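PDB 7C8F: H127A/Y244A mutant of alginate lyase AlyC3 in complex with dimannuronate from Psychromonas sp., which probably cleaves alginate by beta-elimination as a member of polysaccharide lyase family 7 (PL7). Local coordinates for residues Glu28-Asp33 against Lys41-Leu46; Arg77-Val82 against Gly241-Phe246; Asn137-Leu142 against Ala166-Gly171. All blocks are in the same frame, centred on the assembly; numbering follows the deposited sequence.

Contact 1: residues Glu28-Asp33 against Lys41-Leu46. With MLI (malonate ion), chain F.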
loop_
_atom_site.group_PDB
_atom_site.type_symbol
_atom_site.label_atom_id
_atom_site.label_comp_id
_atom_site.label_asym_id
_atom_site.label_seq_id
_atom_site.Cartn_x
_atom_site.Cartn_y
_atom_site.Cartn_z
ATOM N N GLU B 28 -10.651 -23.594 -0.556
ATOM C CA GLU B 28 -10.235 -24.479 0.511
ATOM C C GLU B 28 -11.178 -24.252 1.684
ATOM O O GLU B 28 -11.862 -23.302 1.680
ATOM C CB GLU B 28 -8.776 -24.314 0.931
ATOM C CG GLU B 28 -8.410 -22.971 1.506
ATOM C CD GLU B 28 -6.926 -22.857 1.744
ATOM O OE1 GLU B 28 -6.169 -23.202 0.853
ATOM O OE2 GLU B 28 -6.571 -22.433 2.826
ATOM N N LEU B 29 -11.187 -25.149 2.654
ATOM C CA LEU B 29 -12.006 -25.026 3.853
ATOM C C LEU B 29 -11.106 -24.622 5.011
ATOM O O LEU B 29 -10.078 -25.263 5.256
ATOM C CB LEU B 29 -12.701 -26.352 4.182
ATOM C CG LEU B 29 -13.606 -26.314 5.416
ATOM C CD1 LEU B 29 -14.830 -25.414 5.190
ATOM C CD2 LEU B 29 -14.046 -27.727 5.798
ATOM N N GLN B 30 -11.464 -23.534 5.684
ATOM C CA GLN B 30 -10.736 -23.035 6.845
ATOM C C GLN B 30 -11.709 -23.110 8.009
ATOM O O GLN B 30 -12.687 -22.355 8.060
ATOM C CB GLN B 30 -10.241 -21.602 6.606
ATOM C CG GLN B 30 -9.356 -21.493 5.358
ATOM C CD GLN B 30 -8.706 -20.131 5.160
ATOM O OE1 GLN B 30 -9.108 -19.128 5.762
ATOM N NE2 GLN B 30 -7.688 -20.096 4.300
ATOM N N ILE B 31 -11.495 -24.075 8.877
ATOM C CA ILE B 31 -12.424 -24.357 9.941
ATOM C C ILE B 31 -11.776 -24.604 11.288
ATOM O O ILE B 31 -10.814 -25.267 11.383
ATOM C CB ILE B 31 -13.288 -25.564 9.521
ATOM C CG1 ILE B 31 -14.371 -25.902 10.528
ATOM C CG2 ILE B 31 -12.435 -26.768 9.209
ATOM C CD1 ILE B 31 -15.339 -26.900 10.008
ATOM N N SER B 32 -12.356 -24.021 12.308
ATOM C CA SER B 32 -11.884 -24.185 13.642
ATOM C C SER B 32 -12.332 -25.522 14.216
ATOM O O SER B 32 -13.320 -26.046 13.850
ATOM C CB SER B 32 -12.524 -23.101 14.500
ATOM O OG SER B 32 -12.121 -21.827 14.144
ATOM N N ASP B 33 -11.540 -26.021 15.142
ATOM C CA ASP B 33 -11.875 -27.181 15.934
ATOM C C ASP B 33 -12.645 -26.463 17.055
ATOM O O ASP B 33 -12.101 -25.709 17.767
ATOM C CB ASP B 33 -10.614 -27.851 16.455
ATOM C CG ASP B 33 -10.880 -28.913 17.507
ATOM O OD1 ASP B 33 -11.983 -29.099 17.939
ATOM O OD2 ASP B 33 -9.908 -29.523 17.886
ATOM N N LYS B 41 -7.450 -22.808 13.918
ATOM C CA LYS B 41 -7.915 -23.025 12.557
ATOM C C LYS B 41 -7.207 -24.153 11.817
ATOM O O LYS B 41 -6.031 -24.239 11.827
ATOM C CB LYS B 41 -7.764 -21.733 11.760
ATOM C CG LYS B 41 -8.613 -21.660 10.527
ATOM C CD LYS B 41 -8.964 -20.217 10.226
ATOM C CE LYS B 41 -7.757 -19.512 9.638
ATOM N NZ LYS B 41 -7.941 -18.051 9.488
ATOM N N GLU B 42 -7.971 -25.002 11.175
ATOM C CA GLU B 42 -7.470 -26.102 10.387
ATOM C C GLU B 42 -7.874 -25.887 8.948
ATOM O O GLU B 42 -8.850 -25.279 8.673
ATOM C CB GLU B 42 -8.037 -27.388 10.875
ATOM C CG GLU B 42 -7.617 -27.699 12.278
ATOM C CD GLU B 42 -7.846 -29.130 12.638
ATOM O OE1 GLU B 42 -7.524 -30.017 11.860
ATOM O OE2 GLU B 42 -8.303 -29.363 13.733
ATOM N N TYR B 43 -7.067 -26.412 8.058
ATOM C CA TYR B 43 -7.236 -26.266 6.643
ATOM C C TYR B 43 -7.459 -27.583 5.960
ATOM O O TYR B 43 -6.791 -28.519 6.248
ATOM C CB TYR B 43 -5.983 -25.584 6.084
ATOM C CG TYR B 43 -5.644 -24.281 6.743
ATOM C CD1 TYR B 43 -4.958 -24.223 7.936
ATOM C CD2 TYR B 43 -6.006 -23.107 6.165
ATOM C CE1 TYR B 43 -4.660 -23.021 8.502
ATOM C CE2 TYR B 43 -5.711 -21.913 6.720
ATOM C CZ TYR B 43 -5.040 -21.873 7.898
ATOM O OH TYR B 43 -4.797 -20.667 8.421
ATOM N N PHE B 44 -8.399 -27.627 5.038
ATOM C CA PHE B 44 -8.711 -28.821 4.262
ATOM C C PHE B 44 -8.964 -28.417 2.821
ATOM O O PHE B 44 -9.241 -27.252 2.522
ATOM C CB PHE B 44 -9.915 -29.568 4.834
ATOM C CG PHE B 44 -9.745 -29.950 6.277
ATOM C CD1 PHE B 44 -8.994 -31.063 6.629
ATOM C CD2 PHE B 44 -10.309 -29.185 7.282
ATOM C CE1 PHE B 44 -8.823 -31.410 7.959
ATOM C CE2 PHE B 44 -10.147 -29.528 8.615
ATOM C CZ PHE B 44 -9.400 -30.643 8.952
ATOM N N ALA B 45 -8.864 -29.393 1.920
ATOM C CA ALA B 45 -9.053 -29.137 0.500
ATOM C C ALA B 45 -8.142 -28.018 0.001
ATOM O O ALA B 45 -8.551 -27.143 -0.768
ATOM C CB ALA B 45 -10.521 -28.867 0.171
ATOM N N LEU B 46 -6.877 -28.055 0.437
ATOM C CA LEU B 46 -5.913 -27.047 0.015
ATOM C C LEU B 46 -5.800 -26.979 -1.501
ATOM O O LEU B 46 -5.456 -25.929 -2.055
ATOM C CB LEU B 46 -4.542 -27.331 0.634
ATOM C CG LEU B 46 -4.472 -27.279 2.159
ATOM C CD1 LEU B 46 -3.124 -27.799 2.633
ATOM C CD2 LEU B 46 -4.697 -25.859 2.643
HETATM C C1 MLI F . -5.069 -16.765 5.403
HETATM C C2 MLI F . -4.872 -18.096 6.069
HETATM C C3 MLI F . -5.432 -16.924 3.959
HETATM O O6 MLI F . -5.545 -18.353 7.048
HETATM O O7 MLI F . -4.068 -18.899 5.652
HETATM O O8 MLI F . -6.403 -17.581 3.671
HETATM O O9 MLI F . -4.717 -16.383 3.190
HETATM O O HOH W 1 -10.439 -18.354 7.885
#

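Contact 2: residues Arg77-Val82 against Gly241-Phe246. With BEM (beta-D-mannopyranuronic acid), chain D.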
loop_
_atom_site.group_PDB
_atom_site.type_symbol
_atom_site.label_atom_id
_atom_site.label_comp_id
_atom_site.label_asym_id
_atom_site.label_seq_id
_atom_site.Cartn_x
_atom_site.Cartn_y
_atom_site.Cartn_z
ATOM N N ARG B 77 -14.421 -19.913 13.519
ATOM C CA ARG B 77 -14.946 -19.698 12.179
ATOM C C ARG B 77 -15.020 -21.007 11.414
ATOM O O ARG B 77 -14.419 -22.019 11.790
ATOM C CB ARG B 77 -14.148 -18.625 11.419
ATOM C CG ARG B 77 -12.638 -18.704 11.567
ATOM C CD ARG B 77 -11.969 -17.329 11.394
ATOM N NE ARG B 77 -12.611 -16.503 10.370
ATOM C CZ ARG B 77 -13.050 -15.263 10.573
ATOM N NH1 ARG B 77 -12.904 -14.692 11.762
ATOM N NH2 ARG B 77 -13.626 -14.587 9.584
ATOM N N ASN B 78 -15.764 -20.958 10.313
ATOM C CA ASN B 78 -15.975 -22.113 9.450
ATOM C C ASN B 78 -16.330 -21.548 8.073
ATOM O O ASN B 78 -17.470 -21.133 7.849
ATOM C CB ASN B 78 -17.088 -22.983 10.008
ATOM C CG ASN B 78 -17.439 -24.135 9.095
ATOM O OD1 ASN B 78 -16.764 -24.383 8.098
ATOM N ND2 ASN B 78 -18.503 -24.862 9.442
ATOM N N GLU B 79 -15.350 -21.504 7.176
ATOM C CA GLU B 79 -15.512 -20.745 5.950
ATOM C C GLU B 79 -14.854 -21.437 4.774
ATOM O O GLU B 79 -13.773 -22.021 4.904
ATOM C CB GLU B 79 -14.852 -19.358 6.065
ATOM C CG GLU B 79 -15.514 -18.437 7.082
ATOM C CD GLU B 79 -14.641 -17.257 7.450
ATOM O OE1 GLU B 79 -13.426 -17.447 7.705
ATOM O OE2 GLU B 79 -15.179 -16.134 7.478
ATOM N N VAL B 80 -15.500 -21.348 3.620
ATOM C CA VAL B 80 -14.846 -21.636 2.349
ATOM C C VAL B 80 -14.087 -20.385 1.921
ATOM O O VAL B 80 -14.645 -19.279 1.915
ATOM C CB VAL B 80 -15.886 -22.048 1.295
ATOM C CG1 VAL B 80 -15.319 -21.942 -0.100
ATOM C CG2 VAL B 80 -16.387 -23.475 1.555
ATOM N N ARG B 81 -12.810 -20.554 1.575
ATOM C CA ARG B 81 -11.902 -19.465 1.221
ATOM C C ARG B 81 -11.542 -19.645 -0.246
ATOM O O ARG B 81 -10.849 -20.605 -0.601
ATOM C CB ARG B 81 -10.663 -19.477 2.124
ATOM C CG ARG B 81 -9.720 -18.275 1.982
ATOM C CD ARG B 81 -8.690 -18.447 0.856
ATOM N NE ARG B 81 -7.509 -17.601 1.086
ATOM C CZ ARG B 81 -6.943 -16.791 0.197
ATOM N NH1 ARG B 81 -5.852 -16.095 0.540
ATOM N NH2 ARG B 81 -7.407 -16.699 -1.048
ATOM N N VAL B 82 -12.056 -18.767 -1.101
ATOM C CA VAL B 82 -11.777 -18.848 -2.531
ATOM C C VAL B 82 -10.314 -18.491 -2.764
ATOM O O VAL B 82 -9.817 -17.480 -2.262
ATOM C CB VAL B 82 -12.738 -17.943 -3.322
ATOM C CG1 VAL B 82 -12.485 -18.054 -4.816
ATOM C CG2 VAL B 82 -14.207 -18.293 -2.999
ATOM N N GLY B 241 -19.271 -18.398 4.855
ATOM C CA GLY B 241 -19.559 -19.426 5.844
ATOM C C GLY B 241 -20.088 -18.771 7.098
ATOM O O GLY B 241 -21.017 -17.957 7.007
ATOM N N VAL B 242 -19.499 -19.068 8.259
ATOM C CA VAL B 242 -19.816 -18.356 9.498
ATOM C C VAL B 242 -18.533 -18.026 10.237
ATOM O O VAL B 242 -17.569 -18.799 10.221
ATOM C CB VAL B 242 -20.756 -19.145 10.436
ATOM C CG1 VAL B 242 -22.116 -19.300 9.819
ATOM C CG2 VAL B 242 -20.153 -20.502 10.770
ATOM N N ALA B 243 -18.526 -16.860 10.873
ATOM C CA ALA B 243 -17.482 -16.460 11.802
ATOM C C ALA B 243 -18.189 -15.761 12.950
ATOM O O ALA B 243 -19.039 -14.898 12.714
ATOM C CB ALA B 243 -16.461 -15.530 11.137
ATOM N N ASN B 244 -17.864 -16.141 14.185
ATOM C CA ASN B 244 -18.646 -15.738 15.350
ATOM C C ASN B 244 -18.036 -14.516 16.008
ATOM O O ASN B 244 -16.860 -14.532 16.395
ATOM C CB ASN B 244 -18.700 -16.862 16.384
ATOM C CG ASN B 244 -19.442 -18.070 15.891
ATOM O OD1 ASN B 244 -20.185 -18.010 14.914
ATOM N ND2 ASN B 244 -19.255 -19.194 16.582
ATOM N N GLN B 245 -18.844 -13.463 16.146
ATOM C CA GLN B 245 -18.516 -12.349 17.024
ATOM C C GLN B 245 -19.586 -12.259 18.109
ATOM O O GLN B 245 -20.299 -11.253 18.230
ATOM C CB GLN B 245 -18.357 -11.051 16.222
ATOM C CG GLN B 245 -17.134 -11.059 15.275
ATOM C CD GLN B 245 -17.455 -11.520 13.845
ATOM O OE1 GLN B 245 -18.582 -11.382 13.367
ATOM N NE2 GLN B 245 -16.449 -12.064 13.155
ATOM N N PHE B 246 -19.725 -13.340 18.876
ATOM C CA PHE B 246 -20.647 -13.437 20.000
ATOM C C PHE B 246 -20.167 -14.620 20.829
ATOM O O PHE B 246 -19.413 -15.465 20.335
ATOM C CB PHE B 246 -22.095 -13.635 19.537
ATOM C CG PHE B 246 -22.351 -14.966 18.893
ATOM C CD1 PHE B 246 -22.033 -15.182 17.562
ATOM C CD2 PHE B 246 -22.910 -16.014 19.621
ATOM C CE1 PHE B 246 -22.268 -16.401 16.971
ATOM C CE2 PHE B 246 -23.140 -17.243 19.031
ATOM C CZ PHE B 246 -22.817 -17.441 17.705
HETATM C C1 BEM D . -8.034 -12.129 11.164
HETATM C C2 BEM D . -7.482 -10.737 11.408
HETATM O O2 BEM D . -7.369 -10.037 10.183
HETATM C C3 BEM D . -8.363 -9.993 12.379
HETATM O O3 BEM D . -7.943 -8.671 12.503
HETATM C C4 BEM D . -9.826 -10.046 11.963
HETATM O O4 BEM D . -10.610 -9.621 13.073
HETATM C C5 BEM D . -10.228 -11.463 11.629
HETATM O O5 BEM D . -9.356 -12.085 10.716
HETATM C C6 BEM D . -11.553 -11.368 10.983
HETATM O O6B BEM D . -11.605 -11.385 9.754
HETATM O O6A BEM D . -12.546 -11.459 11.685
HETATM O O1 BEM D . -7.321 -12.787 10.134
HETATM O O HOH W 2 -14.996 -11.974 10.430
#

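Contact 3: residues Asn137-Leu142 against Ala166-Gly171. With BEM (beta-D-mannopyranuronic acid), chain C; BEM (beta-D-mannopyranuronic acid), chain D.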
loop_
_atom_site.group_PDB
_atom_site.type_symbol
_atom_site.label_atom_id
_atom_site.label_comp_id
_atom_site.label_asym_id
_atom_site.label_seq_id
_atom_site.Cartn_x
_atom_site.Cartn_y
_atom_site.Cartn_z
ATOM N N ASN B 137 0.271 -7.371 5.039
ATOM C CA ASN B 137 -1.152 -7.615 5.250
ATOM C C ASN B 137 -1.756 -6.539 6.141
ATOM O O ASN B 137 -1.145 -6.101 7.119
ATOM C CB ASN B 137 -1.308 -8.971 5.937
ATOM C CG ASN B 137 -2.720 -9.220 6.421
ATOM O OD1 ASN B 137 -3.042 -9.004 7.598
ATOM N ND2 ASN B 137 -3.581 -9.656 5.512
ATOM N N VAL B 138 -2.972 -6.118 5.814
ATOM C CA VAL B 138 -3.740 -5.202 6.651
ATOM C C VAL B 138 -4.745 -6.043 7.436
ATOM O O VAL B 138 -5.527 -6.777 6.820
ATOM C CB VAL B 138 -4.437 -4.131 5.798
ATOM C CG1 VAL B 138 -5.378 -3.269 6.639
ATOM C CG2 VAL B 138 -3.375 -3.263 5.122
ATOM N N PRO B 139 -4.726 -6.014 8.782
ATOM C CA PRO B 139 -5.521 -6.990 9.551
ATOM C C PRO B 139 -6.978 -6.585 9.725
ATOM O O PRO B 139 -7.553 -6.735 10.811
ATOM C CB PRO B 139 -4.789 -7.035 10.899
ATOM C CG PRO B 139 -4.274 -5.658 11.069
ATOM C CD PRO B 139 -3.876 -5.189 9.657
ATOM N N HIS B 140 -7.580 -6.066 8.655
ATOM C CA HIS B 140 -8.960 -5.616 8.632
ATOM C C HIS B 140 -9.478 -6.103 7.282
ATOM O O HIS B 140 -8.812 -5.880 6.251
ATOM C CB HIS B 140 -9.081 -4.087 8.681
ATOM C CG HIS B 140 -8.305 -3.431 9.787
ATOM N ND1 HIS B 140 -8.718 -3.454 11.102
ATOM C CD2 HIS B 140 -7.160 -2.708 9.765
ATOM C CE1 HIS B 140 -7.853 -2.782 11.847
ATOM N NE2 HIS B 140 -6.898 -2.316 11.060
ATOM N N PRO B 141 -10.639 -6.750 7.228
ATOM C CA PRO B 141 -11.217 -7.095 5.925
ATOM C C PRO B 141 -11.788 -5.864 5.251
ATOM O O PRO B 141 -12.228 -4.914 5.908
ATOM C CB PRO B 141 -12.329 -8.088 6.275
ATOM C CG PRO B 141 -12.710 -7.744 7.654
ATOM C CD PRO B 141 -11.490 -7.159 8.352
ATOM N N LEU B 142 -11.782 -5.883 3.916
ATOM C CA LEU B 142 -12.464 -4.829 3.178
ATOM C C LEU B 142 -13.952 -4.823 3.489
ATOM O O LEU B 142 -14.546 -3.756 3.678
ATOM C CB LEU B 142 -12.239 -5.008 1.674
ATOM C CG LEU B 142 -12.996 -4.013 0.789
ATOM C CD1 LEU B 142 -12.557 -2.585 1.071
ATOM C CD2 LEU B 142 -12.827 -4.352 -0.681
ATOM N N ALA B 166 -6.941 2.134 3.917
ATOM C CA ALA B 166 -6.028 0.994 3.930
ATOM C C ALA B 166 -5.078 1.037 5.125
ATOM O O ALA B 166 -3.959 0.514 5.063
ATOM C CB ALA B 166 -5.274 0.880 2.607
ATOM N N VAL B 167 -5.517 1.662 6.232
ATOM C CA VAL B 167 -4.650 1.926 7.374
ATOM C C VAL B 167 -4.734 0.782 8.370
ATOM O O VAL B 167 -5.823 0.266 8.662
ATOM C CB VAL B 167 -5.051 3.257 8.030
ATOM C CG1 VAL B 167 -4.163 3.565 9.269
ATOM C CG2 VAL B 167 -4.991 4.366 7.012
ATOM N N ILE B 168 -3.585 0.385 8.913
ATOM C CA ILE B 168 -3.557 -0.602 9.991
ATOM C C ILE B 168 -3.859 0.114 11.299
ATOM O O ILE B 168 -3.114 1.013 11.707
ATOM C CB ILE B 168 -2.204 -1.320 10.056
ATOM C CG1 ILE B 168 -1.951 -2.064 8.748
ATOM C CG2 ILE B 168 -2.191 -2.309 11.224
ATOM C CD1 ILE B 168 -0.641 -2.812 8.727
ATOM N N CYS B 169 -4.952 -0.284 11.962
ATOM C CA CYS B 169 -5.464 0.446 13.116
ATOM C C CYS B 169 -5.403 -0.342 14.414
ATOM O O CYS B 169 -5.850 0.171 15.450
ATOM C CB CYS B 169 -6.907 0.914 12.869
ATOM S SG CYS B 169 -7.063 2.199 11.635
ATOM N N LYS B 170 -4.889 -1.566 14.388
ATOM C CA LYS B 170 -4.774 -2.377 15.590
ATOM C C LYS B 170 -3.563 -3.284 15.446
ATOM O O LYS B 170 -2.988 -3.424 14.365
ATOM C CB LYS B 170 -6.034 -3.215 15.819
ATOM C CG LYS B 170 -6.220 -4.317 14.796
ATOM C CD LYS B 170 -7.610 -4.962 14.886
ATOM C CE LYS B 170 -7.738 -6.102 13.887
ATOM N NZ LYS B 170 -9.096 -6.727 13.895
ATOM N N GLY B 171 -3.185 -3.914 16.553
ATOM C CA GLY B 171 -2.079 -4.842 16.533
ATOM C C GLY B 171 -0.728 -4.153 16.548
ATOM O O GLY B 171 -0.598 -2.930 16.637
HETATM C C1 BEM C . -11.748 -8.934 12.585
HETATM C C2 BEM C . -12.838 -8.898 13.652
HETATM O O2 BEM C . -12.316 -8.369 14.861
HETATM C C3 BEM C . -13.934 -7.961 13.202
HETATM O O3 BEM C . -14.845 -7.744 14.228
HETATM C C4 BEM C . -13.313 -6.617 13.066
HETATM O O4 BEM C . -14.272 -5.610 12.936
HETATM C C5 BEM C . -12.357 -6.696 11.931
HETATM O O5 BEM C . -11.369 -7.611 12.327
HETATM C C6 BEM C . -11.762 -5.369 11.687
HETATM O O6B BEM C . -10.696 -5.098 12.183
HETATM O O6A BEM C . -12.294 -4.730 10.827
HETATM C C1 BEM D . -8.034 -12.129 11.164
HETATM C C2 BEM D . -7.482 -10.737 11.408
HETATM O O2 BEM D . -7.369 -10.037 10.183
HETATM C C3 BEM D . -8.363 -9.993 12.379
HETATM O O3 BEM D . -7.943 -8.671 12.503
HETATM C C4 BEM D . -9.826 -10.046 11.963
HETATM O O4 BEM D . -10.610 -9.621 13.073
HETATM C C5 BEM D . -10.228 -11.463 11.629
HETATM O O5 BEM D . -9.356 -12.085 10.716
HETATM C C6 BEM D . -11.553 -11.368 10.983
HETATM O O6B BEM D . -11.605 -11.385 9.754
HETATM O O6A BEM D . -12.546 -11.459 11.685
HETATM O O1 BEM D . -7.321 -12.787 10.134
#

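Contact 1: residues Glu28-Asp33 against Lys41-Leu46
The amide of Gln30 comes up to the edge of the Tyr43 ring, with NE2 3.6 Å from Tyr43 CE2 and in the ring plane, while the amide plane stands 80° to the ring. Glu28 OE2 reaches the same edge at CD2. Both N-H groups of Gln30 NE2 are engaged: one points to Glu28 OE2 at 3.0 Å, nearly straight at 171°, on the anti side of the carboxylate but tilted out of its plane, and the other to O8 of a bound malonate at 2.9 Å. Tyr43 OH donates to malonate O6 at 2.8 Å, so Gln30 and Tyr43 hold the two different carboxylates of the ion, which probably comes from the crystallisation liquor and is also bonded by Arg81 and Lys128. Lys41 NZ adds a weak bond to O6 and a further one to a water that probably donates to Gln30 OE1.

Among Leu29, Ile31 and Phe44, on the other face, the contact is apolar. Ile31 CG2, set between the backbone N and the carbonyl carbon, is the branch that meets the Phe44 rim in plane, 3.6 Å from Phe44 CE2.

Behind these side chains lies an antiparallel ladder. Leu29 and Phe44 form a hydrogen-bonded pair, as do Ile31 and Glu42; Leu29 N to Phe44 O and Ile31 N to Glu42 O are both 2.9 Å, and the return bonds match them. Gln30 and Tyr43 form the non-hydrogen-bonded pair between them, their CA atoms 4.8 Å apart, which brings amide and phenol onto one face.

Second-shell residues position the groups further: His83 holds Glu28 OE1, and Phe4 meets Phe44 edge-to-face. Strands 27-31 and 42-44 form a hairpin, and strand 27-31 pairs along its other edge with strand 77-82, which links the hairpin to the rest of the sheet.

Contact 2: residues Arg77-Val82 against Gly241-Phe246
The guanidinium of Arg77 carries the methyl of Ala243, one of the two engineered alanines of this variant, over one face: CB lies 3.3 Å above the plane, shifted toward the rim and 3.4 Å from Arg77 NH2. Its edge takes Glu79 OE1 and a water. Glu79 is gripped side-on by two nitrogens. Arg77 NE reaches Glu79 OE1 at 2.9 Å, from above the carboxylate plane, and NH2 bonds OE2 on the syn side but tilted from both planes. Lys239 forms a second salt bridge to OE1, which should help hold Glu79 in place for Arg77. Arg77 NH1 donates to O6A of the chain D mannuronate at 3.3 Å, and the water bridges NH2 to the same oxygen.

Underneath is an antiparallel pairing in the concave sheet of the beta-jelly roll usual for this lyase family. Asn78 and Val242 exchange both backbone bonds, at 2.8 Å for Asn78 N to Val242 O, while Arg77 and Ala243 form the adjacent non-hydrogen-bonded pair.

At Gly241 the chain turns a corner (phi 154°, psi -127°), and Gly241 CA approaches Asn78 O at 3.4 Å in a CA-H...O contact.

Contact 3: residues Asn137-Leu142 against Ala166-Gly171
His140 reaches across to Cys169 where two irregular loops meet at the sugar-binding cleft of the beta-jelly roll. Followed outward, His140 CB passes the carboxylate of the chain C mannuronate, 3.9 Å from O6A. CG lies beside the backbone N (chi1 -51°), and from it the ring spans between sugar and protein. His140 ND1 donates to O6B of that chain C carboxylate at 2.8 Å. CE1 meets CG of Lys170, and CD2 nears Val167 O. The far nitrogen, His140 NE2, accepts the backbone N-H of Cys169 at 3.0 Å, with an N-H...N angle of 161° and the donor only 11° from the ring plane. A bond at each nitrogen thus fixes the rotation of the imidazole, and the disulfide of Cys169 with Cys183 probably helps to fix the backbone that supplies the donor.

Lys170 runs alongside His140 but the other way, its chain stretched toward the sugars. Lys170 NZ donates to O6B of the chain C sugar at 2.9 Å, and also to O3 of the chain D sugar. O3 of the chain D sugar in turn gives a bond to Pro139 O at 2.6 Å, so the two loops grip it together.

Away from the sugars the interface is apolar: the Pro139 ring crosses Ile168 at about a right angle, Pro139 CD meeting Ile168 CG2 at 3.7 Å, and Val138 CG2 sits beside Ile168 CG1. Behind, Ile168 N is hydrogen-bonded to His136 of the second subunit, which places this side of the pocket at the dimer interface. The two sugars are joined through O4 of the chain D unit, and Lys170 NZ makes a weak bond to that glycosidic oxygen at 3.4 Å.

Overall arrangement
Contacts 1 and 2 share one sheet: strands 27-31 and 77-82 are neighbours, joined by backbone bonds such as Gln30 N to Glu79 O, and their centres lie 10 Å apart. Contact 2 is fully buried near the middle of the chain, whereas contacts 1 and 3 are partly buried toward the outside. Backbone ladders dominate the first two; contact 3, about 7 Å from contact 2 at its nearest atoms, has no strand pairing and relies on one backbone-to-imidazole hydrogen bond, shared sugar binding and apolar packing. Contacts 2 and 3 both reach the chain D sugar, one from the sheet floor with an arginine, the other from loops, while malonate is held by contact 1 and by Arg81 of 77-82.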